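Local coordinates for protein CysE, serine acetyltransferase (Brucella abortus, PDB 4HZD) that probably transfers an acetyl group from acetyl-coenzyme A to serine in cysteine biosynthesis, binding coenzyme A on a left-handed beta-helical domain, at residues L164-A169 / V184-G189; T170-G175 / H188-G193; V210-G215 / S228-G233. One frame throughout, in Å; residues are numbered along the deposited sequence.

In the fold
All three contacts join successive coils of the left-handed beta-helical domain, whose strands run parallel from coil to coil. Along the chain, interactions 1 and 2 come first and end on the same run of residues, sharing His188 and Gly189; interaction 3 follows. Interactions 1 and 3 lie in the sheet that includes strands 165-166, 185-186, 211-212 and 229-230, their centres about 10 Å apart. Interaction 2 belongs to another face of the coil, strands 172-174 and 191-193, with its centre about 9 Å from that of interaction 1 and about 12 Å from that of interaction 3. One coenzyme A touches both 1 and 3, its thiol end at the former and its adenine and pantetheine at the latter.

Interaction 1 of 3, residues L164-A169 / V184-G189; sequences LFLDHA and VSILHG. With COA (coenzyme A), chain C.
Val184 begins the pairing of two coils of the left-handed beta-helix, its carbonyl taking the N-H of Phe165 in a nearly straight bond (N to O 2.9 Å, 174°). Leu164, lying beside Val184 and pointing the same way, sets its CD1 over that carbonyl O. Ser185 turns to the Phe165 face of the sheet. Its OG, beside the backbone N and anti to the carbonyl carbon, meets the Phe165 ring at the edge, in the ring plane, 3.7 Å from CD2; Arg101 bonds this hydroxyl. Ile186 pairs with Leu166 on the inner, apolar face, and its backbone grips at both ends: its N donates to Phe165 O (2.7 Å), and its O accepts from Asp167 N. Ile186 CB touches Leu166 CD1 at 3.8 Å, while its CD1 lies near Leu164 CD1. Leu187, of the coenzyme A pocket, runs alongside Asp167: CD2 comes within 3.3 Å of Asp167 OD2 and also reaches the edge of the His168 ring at CD2. His188 takes the crowded first torsion (chi1 55°), with CG between backbone N and carbonyl carbon, and this brings ND1 to 3.5 Å from His168 CB. The two imidazoles meet obliquely, planes at 83°. His168 ND1 is hydrogen-bonded to Asp153 OD2 of a second subunit, and His188 NE2 to Thr191 OG1 of that same subunit, whereas the buried His188 ND1 has no partner. His168 NE2 comes within 3.6 Å of S1P, the thiol sulfur of coenzyme A, and Asp167 OD1 lies over the centre of the His168 ring. Two carboxylates close to one imidazole would probably raise its affinity for a proton, consistent with a base near the thiol end of the cofactor.

Interaction 2 of 3, residues T170-G175 / H188-G193; sequences TGLVVG and HGVTLG. With COA (coenzyme A), chain B.
Two neighbouring coils of the left-handed beta-helix meet here as a parallel pair, strand 172-174 beside strand 191-193, their directions 20° apart. The pairing starts in the turn, where Gly189 N donates to Thr170 O at 2.9 Å; the bond is bent, with the donor above the carbonyl plane. Thr170 O also lies 3.2 Å from His188 CB. Further on the ladder straightens: Val173 N donates to Val190 O, Leu192 N to Val173 O (2.8 Å) and Gly175 N to Leu192 O, each nearly along the C=O axis. Leu172, with CG anti to its backbone N, lays CD1 3.4 Å from Val190 O and beside Val190 CB, the two side chains pointing the same way. Val174 and Leu192 lie likewise side by side, CG2 to CD1 4.2 Å. These apolar groups fill the inside of the coil, next to Ile154 and Ile212. Val173 and Thr191 turn to the other face. Thr191 OG1, anti to the carbonyl carbon, is bonded to His188 NE2 of a third subunit, leaving CG2 anti to the backbone N and 3.7 Å from S1P of the coenzyme A that is hydrogen-bonded to Ala214 and Ala232 of that third subunit; Gly193 CA, bare of a side chain, is 3.8 Å from that sulfur. Inward aliphatic stacks under an outward face used by a neighbour are typical of hexapeptide-repeat acyltransferases, whose cofactor sites lie between subunits.

Interaction 3 of 3, residues V210-G215 / S228-G233; sequences VLIGAG and SKIAAG. With COA (coenzyme A), chain C.
Strands 211-212 and 229-230 are adjacent rungs of the left-handed beta-helix, within the hexapeptide-repeat region. Ile230 shows how the rungs stack. Its CB lies 4.0 Å from Leu211 O and close beside Ile212 CG2, in a ladder of like residues pointing the same way. CG1, anti to the carbonyl carbon, stays near Leu211 O, whereas CG2 is turned anti to the backbone N. From CG1, chi2 (-75°) bends the tip CD1 aside, and the side chain packs in the coil interior against Val224, Ile218 and Val246. The backbone holds the register: Ile230 N donates to Leu211 O at 2.8 Å and Ile230 O accepts from Gly213 N at 2.7 Å, the latter in the carbonyl plane. On the outer face, Leu211 CB only grazes Lys229 CG. Beyond the strands, Gly233 N donates to Ala214 O, and the turns become the floor of the coenzyme A site. Ala214 N donates to pantetheine O5P in an almost straight bond (2.8 Å, 170°), and Ala232 N donates to O9P. The two backbone amides thus grip both carbonyls of the pantetheine arm. Ala232 also belongs to a magnesium site. Ala231 CB presses against the cofactor methyl CDP at 3.1 Å, and the adenine amino group N6A donates to Ala232 O at 2.9 Å.

Interaction 1 of 3, residues L164-A169 / V184-G189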
loop_
_atom_site.group_PDB
_atom_site.type_symbol
_atom_site.label_atom_id
_atom_site.label_comp_id
_atom_site.label_asym_id
_atom_site.label_seq_id
_atom_site.Cartn_x
_atom_site.Cartn_y
_atom_site.Cartn_z
ATOM N N LEU A 164 -14.937 -0.786 -30.368
ATOM C CA LEU A 164 -15.879 -0.128 -29.455
ATOM C C LEU A 164 -15.246 1.104 -28.829
ATOM O O LEU A 164 -14.127 1.039 -28.325
ATOM C CB LEU A 164 -16.318 -1.109 -28.383
ATOM C CG LEU A 164 -17.300 -0.635 -27.295
ATOM C CD1 LEU A 164 -18.625 -0.156 -27.900
ATOM C CD2 LEU A 164 -17.524 -1.802 -26.332
ATOM N N PHE A 165 -15.955 2.224 -28.904
ATOM C CA PHE A 165 -15.564 3.453 -28.249
ATOM C C PHE A 165 -16.512 3.787 -27.085
ATOM O O PHE A 165 -17.718 4.032 -27.292
ATOM C CB PHE A 165 -15.492 4.553 -29.299
ATOM C CG PHE A 165 -15.145 5.914 -28.755
ATOM C CD1 PHE A 165 -14.180 6.069 -27.762
ATOM C CD2 PHE A 165 -15.736 7.042 -29.295
ATOM C CE1 PHE A 165 -13.854 7.334 -27.286
ATOM C CE2 PHE A 165 -15.429 8.321 -28.821
ATOM C CZ PHE A 165 -14.488 8.465 -27.822
ATOM N N LEU A 166 -15.960 3.757 -25.863
ATOM C CA LEU A 166 -16.690 4.027 -24.623
ATOM C C LEU A 166 -16.235 5.382 -24.106
ATOM O O LEU A 166 -15.220 5.500 -23.377
ATOM C CB LEU A 166 -16.370 2.937 -23.593
ATOM C CG LEU A 166 -17.506 2.166 -22.959
ATOM C CD1 LEU A 166 -18.426 1.543 -24.020
ATOM C CD2 LEU A 166 -16.962 1.083 -21.999
ATOM N N ASP A 167 -16.942 6.417 -24.527
ATOM C CA ASP A 167 -16.419 7.764 -24.396
ATOM C C ASP A 167 -16.843 8.282 -23.038
ATOM O O ASP A 167 -18.034 8.306 -22.747
ATOM C CB ASP A 167 -16.983 8.644 -25.544
ATOM C CG ASP A 167 -16.419 10.098 -25.542
ATOM O OD1 ASP A 167 -15.394 10.380 -24.881
ATOM O OD2 ASP A 167 -17.017 10.959 -26.221
ATOM N N HIS A 168 -15.879 8.668 -22.191
ATOM C CA HIS A 168 -16.166 9.204 -20.808
ATOM C C HIS A 168 -16.549 8.108 -19.848
ATOM O O HIS A 168 -15.982 8.041 -18.769
ATOM C CB HIS A 168 -17.206 10.349 -20.802
ATOM C CG HIS A 168 -16.825 11.522 -21.669
ATOM N ND1 HIS A 168 -15.673 12.207 -21.503
ATOM C CD2 HIS A 168 -17.484 12.121 -22.761
ATOM C CE1 HIS A 168 -15.576 13.190 -22.441
ATOM N NE2 HIS A 168 -16.680 13.136 -23.211
ATOM N N ALA A 169 -17.464 7.225 -20.282
ATOM C CA ALA A 169 -17.857 5.944 -19.638
ATOM C C ALA A 169 -18.596 5.969 -18.318
ATOM O O ALA A 169 -19.346 5.037 -18.037
ATOM C CB ALA A 169 -16.657 4.966 -19.558
ATOM N N VAL A 184 -19.238 0.380 -32.575
ATOM C CA VAL A 184 -20.217 1.167 -31.816
ATOM C C VAL A 184 -19.510 2.231 -30.965
ATOM O O VAL A 184 -18.384 2.007 -30.497
ATOM C CB VAL A 184 -21.088 0.216 -30.972
ATOM C CG1 VAL A 184 -22.057 0.966 -30.069
ATOM C CG2 VAL A 184 -21.870 -0.684 -31.920
ATOM N N SER A 185 -20.143 3.388 -30.806
ATOM C CA SER A 185 -19.694 4.388 -29.835
ATOM C C SER A 185 -20.755 4.574 -28.772
ATOM O O SER A 185 -21.949 4.774 -29.084
ATOM C CB SER A 185 -19.377 5.730 -30.496
ATOM O OG SER A 185 -18.330 5.559 -31.437
ATOM N N ILE A 186 -20.339 4.486 -27.503
ATOM C CA ILE A 186 -21.258 4.614 -26.369
ATOM C C ILE A 186 -20.745 5.686 -25.387
ATOM O O ILE A 186 -19.576 5.679 -24.988
ATOM C CB ILE A 186 -21.471 3.266 -25.625
ATOM C CG1 ILE A 186 -21.859 2.121 -26.588
ATOM C CG2 ILE A 186 -22.506 3.402 -24.495
ATOM C CD1 ILE A 186 -22.078 0.788 -25.901
ATOM N N LEU A 187 -21.615 6.602 -24.989
ATOM C CA LEU A 187 -21.198 7.632 -24.041
ATOM C C LEU A 187 -21.465 7.263 -22.571
ATOM O O LEU A 187 -21.942 6.185 -22.301
ATOM C CB LEU A 187 -21.741 9.012 -24.476
ATOM C CG LEU A 187 -20.567 9.537 -25.351
ATOM C CD1 LEU A 187 -20.772 9.357 -26.846
ATOM C CD2 LEU A 187 -20.121 10.935 -24.962
ATOM N N HIS A 188 -21.099 8.135 -21.633
ATOM C CA HIS A 188 -21.406 7.947 -20.190
ATOM C C HIS A 188 -22.898 8.058 -19.923
ATOM O O HIS A 188 -23.648 8.665 -20.717
ATOM C CB HIS A 188 -20.723 9.024 -19.364
ATOM C CG HIS A 188 -21.067 10.422 -19.820
ATOM N ND1 HIS A 188 -20.643 10.915 -21.004
ATOM C CD2 HIS A 188 -21.838 11.426 -19.224
ATOM C CE1 HIS A 188 -21.095 12.177 -21.157
ATOM N NE2 HIS A 188 -21.842 12.487 -20.069
ATOM N N GLY A 189 -23.309 7.471 -18.805
ATOM C CA GLY A 189 -24.701 7.475 -18.318
ATOM C C GLY A 189 -25.619 6.566 -19.137
ATOM O O GLY A 189 -26.826 6.702 -19.082
HETATM N N1A COA C . -33.403 15.256 -26.939
HETATM C C2A COA C . -34.600 15.659 -27.419
HETATM N N3A COA C . -34.776 16.125 -28.674
HETATM C C4A COA C . -33.719 16.233 -29.530
HETATM C C5A COA C . -32.377 15.830 -29.077
HETATM C C6A COA C . -32.270 15.313 -27.685
HETATM N N6A COA C . -31.082 14.908 -27.164
HETATM N N7A COA C . -31.549 16.044 -30.126
HETATM C C8A COA C . -32.289 16.536 -31.156
HETATM N N9A COA C . -33.581 16.648 -30.791
HETATM C C1B COA C . -34.723 17.149 -31.602
HETATM C C2B COA C . -34.641 18.649 -31.844
HETATM O O2B COA C . -35.172 19.383 -30.739
HETATM C C3B COA C . -35.470 18.811 -33.103
HETATM O O3B COA C . -36.863 18.983 -32.769
HETATM P P3B COA C . -37.813 20.083 -33.495
HETATM O O7A COA C . -37.551 19.820 -34.967
HETATM O O8A COA C . -37.320 21.424 -32.988
HETATM O O9A COA C . -39.218 19.762 -33.020
HETATM C C4B COA C . -35.247 17.496 -33.858
HETATM O O4B COA C . -34.797 16.535 -32.893
HETATM C C5B COA C . -34.197 17.620 -34.960
HETATM O O5B COA C . -32.937 17.969 -34.378
HETATM P P1A COA C . -31.538 17.818 -35.170
HETATM O O1A COA C . -30.466 18.425 -34.288
HETATM O O2A COA C . -31.733 18.328 -36.585
HETATM O O3A COA C . -31.350 16.205 -35.231
HETATM P P2A COA C . -29.923 15.440 -35.314
HETATM O O4A COA C . -28.978 16.305 -36.111
HETATM O O5A COA C . -30.160 14.009 -35.752
HETATM O O6A COA C . -29.429 15.420 -33.768
HETATM C CBP COA C . -28.196 14.052 -32.106
HETATM C CCP COA C . -28.141 14.924 -33.365
HETATM C CDP COA C . -29.643 13.828 -31.691
HETATM C CEP COA C . -27.560 12.705 -32.467
HETATM C CAP COA C . -27.405 14.771 -30.978
HETATM O OAP COA C . -27.905 16.104 -30.726
HETATM C C9P COA C . -27.342 14.029 -29.655
HETATM O O9P COA C . -28.047 14.361 -28.703
HETATM N N8P COA C . -26.474 13.017 -29.608
HETATM C C7P COA C . -25.689 12.678 -28.440
HETATM C C6P COA C . -24.364 13.434 -28.372
HETATM C C5P COA C . -23.799 13.333 -26.971
HETATM O O5P COA C . -24.311 12.583 -26.151
HETATM N N4P COA C . -22.729 14.112 -26.726
HETATM C C3P COA C . -22.112 14.343 -25.430
HETATM C C2P COA C . -20.700 14.903 -25.583
HETATM S S1P COA C . -19.815 14.717 -24.018
#

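Interaction 2 of 3, residues T170-G175 / H188-G193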
loop_
_atom_site.group_PDB
_atom_site.type_symbol
_atom_site.label_atom_id
_atom_site.label_comp_id
_atom_site.label_asym_id
_atom_site.label_seq_id
_atom_site.Cartn_x
_atom_site.Cartn_y
_atom_site.Cartn_z
ATOM N N THR A 170 -18.398 6.985 -17.487
ATOM C CA THR A 170 -18.999 6.940 -16.151
ATOM C C THR A 170 -20.509 6.598 -16.170
ATOM O O THR A 170 -21.300 7.310 -16.776
ATOM C CB THR A 170 -18.892 8.317 -15.467
ATOM O OG1 THR A 170 -17.560 8.834 -15.593
ATOM C CG2 THR A 170 -19.396 8.251 -13.970
ATOM N N GLY A 171 -20.907 5.546 -15.453
ATOM C CA GLY A 171 -22.331 5.264 -15.213
ATOM C C GLY A 171 -22.882 4.213 -16.178
ATOM O O GLY A 171 -24.055 3.897 -16.137
ATOM N N LEU A 172 -22.027 3.700 -17.061
ATOM C CA LEU A 172 -22.423 2.631 -17.947
ATOM C C LEU A 172 -22.880 1.388 -17.222
ATOM O O LEU A 172 -22.197 0.882 -16.336
ATOM C CB LEU A 172 -21.297 2.262 -18.935
ATOM C CG LEU A 172 -21.580 1.153 -19.966
ATOM C CD1 LEU A 172 -22.594 1.601 -21.026
ATOM C CD2 LEU A 172 -20.292 0.725 -20.649
ATOM N N VAL A 173 -24.051 0.907 -17.631
ATOM C CA VAL A 173 -24.590 -0.364 -17.195
ATOM C C VAL A 173 -24.992 -1.215 -18.425
ATOM O O VAL A 173 -25.773 -0.790 -19.304
ATOM C CB VAL A 173 -25.805 -0.201 -16.237
ATOM C CG1 VAL A 173 -26.393 -1.553 -15.886
ATOM C CG2 VAL A 173 -25.459 0.557 -14.954
ATOM N N VAL A 174 -24.477 -2.438 -18.473
ATOM C CA VAL A 174 -24.794 -3.376 -19.534
ATOM C C VAL A 174 -25.206 -4.711 -18.912
ATOM O O VAL A 174 -24.421 -5.360 -18.182
ATOM C CB VAL A 174 -23.593 -3.567 -20.477
ATOM C CG1 VAL A 174 -23.861 -4.599 -21.584
ATOM C CG2 VAL A 174 -23.168 -2.214 -21.032
ATOM N N GLY A 175 -26.423 -5.121 -19.241
ATOM C CA GLY A 175 -26.998 -6.338 -18.720
ATOM C C GLY A 175 -26.453 -7.628 -19.305
ATOM O O GLY A 175 -25.811 -7.662 -20.354
ATOM N N HIS A 188 -21.099 8.135 -21.633
ATOM C CA HIS A 188 -21.406 7.947 -20.190
ATOM C C HIS A 188 -22.898 8.058 -19.923
ATOM O O HIS A 188 -23.648 8.665 -20.717
ATOM C CB HIS A 188 -20.723 9.024 -19.364
ATOM C CG HIS A 188 -21.067 10.422 -19.820
ATOM N ND1 HIS A 188 -20.643 10.915 -21.004
ATOM C CD2 HIS A 188 -21.838 11.426 -19.224
ATOM C CE1 HIS A 188 -21.095 12.177 -21.157
ATOM N NE2 HIS A 188 -21.842 12.487 -20.069
ATOM N N GLY A 189 -23.309 7.471 -18.805
ATOM C CA GLY A 189 -24.701 7.475 -18.318
ATOM C C GLY A 189 -25.619 6.566 -19.137
ATOM O O GLY A 189 -26.826 6.702 -19.082
ATOM N N VAL A 190 -25.037 5.648 -19.890
ATOM C CA VAL A 190 -25.826 4.779 -20.783
ATOM C C VAL A 190 -26.194 3.459 -20.108
ATOM O O VAL A 190 -25.343 2.828 -19.457
ATOM C CB VAL A 190 -25.146 4.556 -22.138
ATOM C CG1 VAL A 190 -25.828 3.408 -22.898
ATOM C CG2 VAL A 190 -25.222 5.850 -22.958
ATOM N N THR A 191 -27.473 3.090 -20.215
ATOM C CA THR A 191 -27.957 1.776 -19.751
ATOM C C THR A 191 -28.401 0.953 -20.965
ATOM O O THR A 191 -29.285 1.370 -21.777
ATOM C CB THR A 191 -29.136 1.883 -18.764
ATOM O OG1 THR A 191 -28.778 2.672 -17.624
ATOM C CG2 THR A 191 -29.554 0.496 -18.237
ATOM N N LEU A 192 -27.786 -0.210 -21.096
ATOM C CA LEU A 192 -28.334 -1.269 -21.919
ATOM C C LEU A 192 -28.942 -2.269 -20.971
ATOM O O LEU A 192 -28.270 -3.183 -20.478
ATOM C CB LEU A 192 -27.263 -1.889 -22.807
ATOM C CG LEU A 192 -26.483 -0.832 -23.583
ATOM C CD1 LEU A 192 -25.469 -1.586 -24.441
ATOM C CD2 LEU A 192 -27.409 0.005 -24.463
ATOM N N GLY A 193 -30.204 -2.023 -20.630
ATOM C CA GLY A 193 -30.813 -2.718 -19.499
ATOM C C GLY A 193 -32.132 -3.414 -19.799
ATOM O O GLY A 193 -32.478 -3.632 -20.975
HETATM N N1A COA B . -40.295 6.828 -20.096
HETATM C C2A COA B . -41.333 7.373 -20.768
HETATM N N3A COA B . -42.474 6.701 -21.037
HETATM C C4A COA B . -42.624 5.401 -20.652
HETATM C C5A COA B . -41.531 4.730 -19.930
HETATM C C6A COA B . -40.313 5.543 -19.659
HETATM N N6A COA B . -39.245 5.028 -18.995
HETATM N N7A COA B . -41.963 3.472 -19.681
HETATM C C8A COA B . -43.217 3.346 -20.194
HETATM N N9A COA B . -43.602 4.501 -20.773
HETATM C C1B COA B . -44.888 4.798 -21.460
HETATM C C2B COA B . -45.010 4.067 -22.789
HETATM O O2B COA B . -44.348 4.778 -23.836
HETATM C C3B COA B . -46.513 4.014 -22.983
HETATM O O3B COA B . -46.977 5.209 -23.644
HETATM P P3B COA B . -48.073 5.182 -24.843
HETATM O O7A COA B . -49.178 4.323 -24.257
HETATM O O8A COA B . -47.347 4.569 -26.025
HETATM O O9A COA B . -48.437 6.638 -25.075
HETATM C C4B COA B . -47.062 3.932 -21.554
HETATM O O4B COA B . -46.030 4.420 -20.685
HETATM C C5B COA B . -47.422 2.507 -21.142
HETATM O O5B COA B . -46.245 1.693 -21.169
HETATM P P1A COA B . -46.163 0.252 -20.444
HETATM O O1A COA B . -44.828 -0.356 -20.825
HETATM O O2A COA B . -47.447 -0.501 -20.733
HETATM O O3A COA B . -46.153 0.658 -18.871
HETATM P P2A COA B . -45.474 -0.220 -17.689
HETATM O O4A COA B . -45.615 -1.677 -18.056
HETATM O O5A COA B . -46.006 0.261 -16.355
HETATM O O6A COA B . -43.906 0.189 -17.786
HETATM C CBP COA B . -41.876 0.569 -16.412
HETATM C CCP COA B . -42.885 -0.432 -16.986
HETATM C CDP COA B . -42.311 1.990 -16.736
HETATM C CEP COA B . -41.871 0.376 -14.892
HETATM C CAP COA B . -40.482 0.265 -17.028
HETATM O OAP COA B . -40.507 0.300 -18.473
HETATM C C9P COA B . -39.352 1.158 -16.550
HETATM O O9P COA B . -38.922 2.073 -17.250
HETATM N N8P COA B . -38.870 0.871 -15.339
HETATM C C7P COA B . -37.473 0.975 -14.979
HETATM C C6P COA B . -36.683 -0.297 -15.274
HETATM C C5P COA B . -35.201 0.011 -15.247
HETATM O O5P COA B . -34.805 1.101 -14.855
HETATM N N4P COA B . -34.400 -0.982 -15.675
HETATM C C3P COA B . -32.970 -0.887 -15.922
HETATM C C2P COA B . -32.326 -2.270 -15.968
HETATM S S1P COA B . -30.536 -2.097 -15.789
#

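Interaction 3 of 3, residues V210-G215 / S228-G233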
loop_
_atom_site.group_PDB
_atom_site.type_symbol
_atom_site.label_atom_id
_atom_site.label_comp_id
_atom_site.label_asym_id
_atom_site.label_seq_id
_atom_site.Cartn_x
_atom_site.Cartn_y
_atom_site.Cartn_z
ATOM N N VAL A 210 -23.552 1.998 -34.636
ATOM C CA VAL A 210 -24.428 2.808 -33.767
ATOM C C VAL A 210 -23.650 3.793 -32.863
ATOM O O VAL A 210 -22.565 3.482 -32.352
ATOM C CB VAL A 210 -25.382 1.888 -32.937
ATOM C CG1 VAL A 210 -26.134 2.639 -31.836
ATOM C CG2 VAL A 210 -26.391 1.207 -33.862
ATOM N N LEU A 211 -24.209 4.988 -32.711
ATOM C CA LEU A 211 -23.823 5.923 -31.673
ATOM C C LEU A 211 -24.936 6.083 -30.618
ATOM O O LEU A 211 -26.109 6.361 -30.933
ATOM C CB LEU A 211 -23.427 7.267 -32.296
ATOM C CG LEU A 211 -23.350 8.532 -31.434
ATOM C CD1 LEU A 211 -22.201 8.437 -30.439
ATOM C CD2 LEU A 211 -23.191 9.763 -32.334
ATOM N N ILE A 212 -24.557 5.908 -29.347
ATOM C CA ILE A 212 -25.470 6.093 -28.244
ATOM C C ILE A 212 -25.037 7.259 -27.375
ATOM O O ILE A 212 -23.953 7.222 -26.734
ATOM C CB ILE A 212 -25.633 4.806 -27.415
ATOM C CG1 ILE A 212 -25.798 3.579 -28.343
ATOM C CG2 ILE A 212 -26.740 4.960 -26.358
ATOM C CD1 ILE A 212 -25.964 2.242 -27.623
ATOM N N GLY A 213 -25.887 8.290 -27.366
ATOM C CA GLY A 213 -25.608 9.555 -26.690
ATOM C C GLY A 213 -25.672 9.485 -25.170
ATOM O O GLY A 213 -26.202 8.508 -24.612
ATOM N N ALA A 214 -25.172 10.530 -24.501
ATOM C CA ALA A 214 -25.010 10.533 -23.034
ATOM C C ALA A 214 -26.314 10.370 -22.298
ATOM O O ALA A 214 -27.323 11.040 -22.618
ATOM C CB ALA A 214 -24.322 11.814 -22.553
ATOM N N GLY A 215 -26.307 9.509 -21.293
ATOM C CA GLY A 215 -27.492 9.331 -20.454
ATOM C C GLY A 215 -28.654 8.552 -21.057
ATOM O O GLY A 215 -29.696 8.465 -20.422
ATOM N N SER A 228 -27.728 3.613 -36.734
ATOM C CA SER A 228 -28.625 4.539 -36.049
ATOM C C SER A 228 -27.948 5.255 -34.911
ATOM O O SER A 228 -26.903 4.793 -34.400
ATOM C CB SER A 228 -29.880 3.810 -35.593
ATOM O OG SER A 228 -30.543 3.328 -36.760
ATOM N N LYS A 229 -28.541 6.388 -34.530
ATOM C CA LYS A 229 -28.036 7.243 -33.466
ATOM C C LYS A 229 -29.091 7.522 -32.391
ATOM O O LYS A 229 -30.248 7.834 -32.691
ATOM C CB LYS A 229 -27.493 8.558 -34.021
ATOM C CG LYS A 229 -26.325 8.423 -34.989
ATOM C CD LYS A 229 -26.088 9.743 -35.716
ATOM C CE LYS A 229 -24.827 9.716 -36.584
ATOM N NZ LYS A 229 -24.555 8.352 -37.131
ATOM N N ILE A 230 -28.673 7.394 -31.133
ATOM C CA ILE A 230 -29.551 7.654 -29.993
ATOM C C ILE A 230 -29.129 8.960 -29.343
ATOM O O ILE A 230 -28.031 9.073 -28.772
ATOM C CB ILE A 230 -29.590 6.464 -28.971
ATOM C CG1 ILE A 230 -29.704 5.097 -29.664
ATOM C CG2 ILE A 230 -30.651 6.669 -27.875
ATOM C CD1 ILE A 230 -31.065 4.721 -30.233
ATOM N N ALA A 231 -29.982 9.969 -29.455
ATOM C CA ALA A 231 -29.659 11.294 -28.904
ATOM C C ALA A 231 -29.458 11.254 -27.391
ATOM O O ALA A 231 -29.953 10.350 -26.723
ATOM C CB ALA A 231 -30.742 12.304 -29.263
ATOM N N ALA A 232 -28.751 12.244 -26.846
ATOM C CA ALA A 232 -28.476 12.275 -25.402
ATOM C C ALA A 232 -29.810 12.248 -24.672
ATOM O O ALA A 232 -30.795 12.869 -25.127
ATOM C CB ALA A 232 -27.715 13.548 -25.025
ATOM N N GLY A 233 -29.863 11.523 -23.562
ATOM C CA GLY A 233 -31.052 11.494 -22.717
ATOM C C GLY A 233 -32.301 10.768 -23.220
ATOM O O GLY A 233 -33.325 10.789 -22.546
HETATM N N1A COA C . -33.403 15.256 -26.939
HETATM C C2A COA C . -34.600 15.659 -27.419
HETATM N N3A COA C . -34.776 16.125 -28.674
HETATM C C4A COA C . -33.719 16.233 -29.530
HETATM C C5A COA C . -32.377 15.830 -29.077
HETATM C C6A COA C . -32.270 15.313 -27.685
HETATM N N6A COA C . -31.082 14.908 -27.164
HETATM N N7A COA C . -31.549 16.044 -30.126
HETATM C C8A COA C . -32.289 16.536 -31.156
HETATM N N9A COA C . -33.581 16.648 -30.791
HETATM C C1B COA C . -34.723 17.149 -31.602
HETATM C C2B COA C . -34.641 18.649 -31.844
HETATM O O2B COA C . -35.172 19.383 -30.739
HETATM C C3B COA C . -35.470 18.811 -33.103
HETATM O O3B COA C . -36.863 18.983 -32.769
HETATM P P3B COA C . -37.813 20.083 -33.495
HETATM O O7A COA C . -37.551 19.820 -34.967
HETATM O O8A COA C . -37.320 21.424 -32.988
HETATM O O9A COA C . -39.218 19.762 -33.020
HETATM C C4B COA C . -35.247 17.496 -33.858
HETATM O O4B COA C . -34.797 16.535 -32.893
HETATM C C5B COA C . -34.197 17.620 -34.960
HETATM O O5B COA C . -32.937 17.969 -34.378
HETATM P P1A COA C . -31.538 17.818 -35.170
HETATM O O1A COA C . -30.466 18.425 -34.288
HETATM O O2A COA C . -31.733 18.328 -36.585
HETATM O O3A COA C . -31.350 16.205 -35.231
HETATM P P2A COA C . -29.923 15.440 -35.314
HETATM O O4A COA C . -28.978 16.305 -36.111
HETATM O O5A COA C . -30.160 14.009 -35.752
HETATM O O6A COA C . -29.429 15.420 -33.768
HETATM C CBP COA C . -28.196 14.052 -32.106
HETATM C CCP COA C . -28.141 14.924 -33.365
HETATM C CDP COA C . -29.643 13.828 -31.691
HETATM C CEP COA C . -27.560 12.705 -32.467
HETATM C CAP COA C . -27.405 14.771 -30.978
HETATM O OAP COA C . -27.905 16.104 -30.726
HETATM C C9P COA C . -27.342 14.029 -29.655
HETATM O O9P COA C . -28.047 14.361 -28.703
HETATM N N8P COA C . -26.474 13.017 -29.608
HETATM C C7P COA C . -25.689 12.678 -28.440
HETATM C C6P COA C . -24.364 13.434 -28.372
HETATM C C5P COA C . -23.799 13.333 -26.971
HETATM O O5P COA C . -24.311 12.583 -26.151
HETATM N N4P COA C . -22.729 14.112 -26.726
HETATM C C3P COA C . -22.112 14.343 -25.430
HETATM C C2P COA C . -20.700 14.903 -25.583
HETATM S S1P COA C . -19.815 14.717 -24.018
#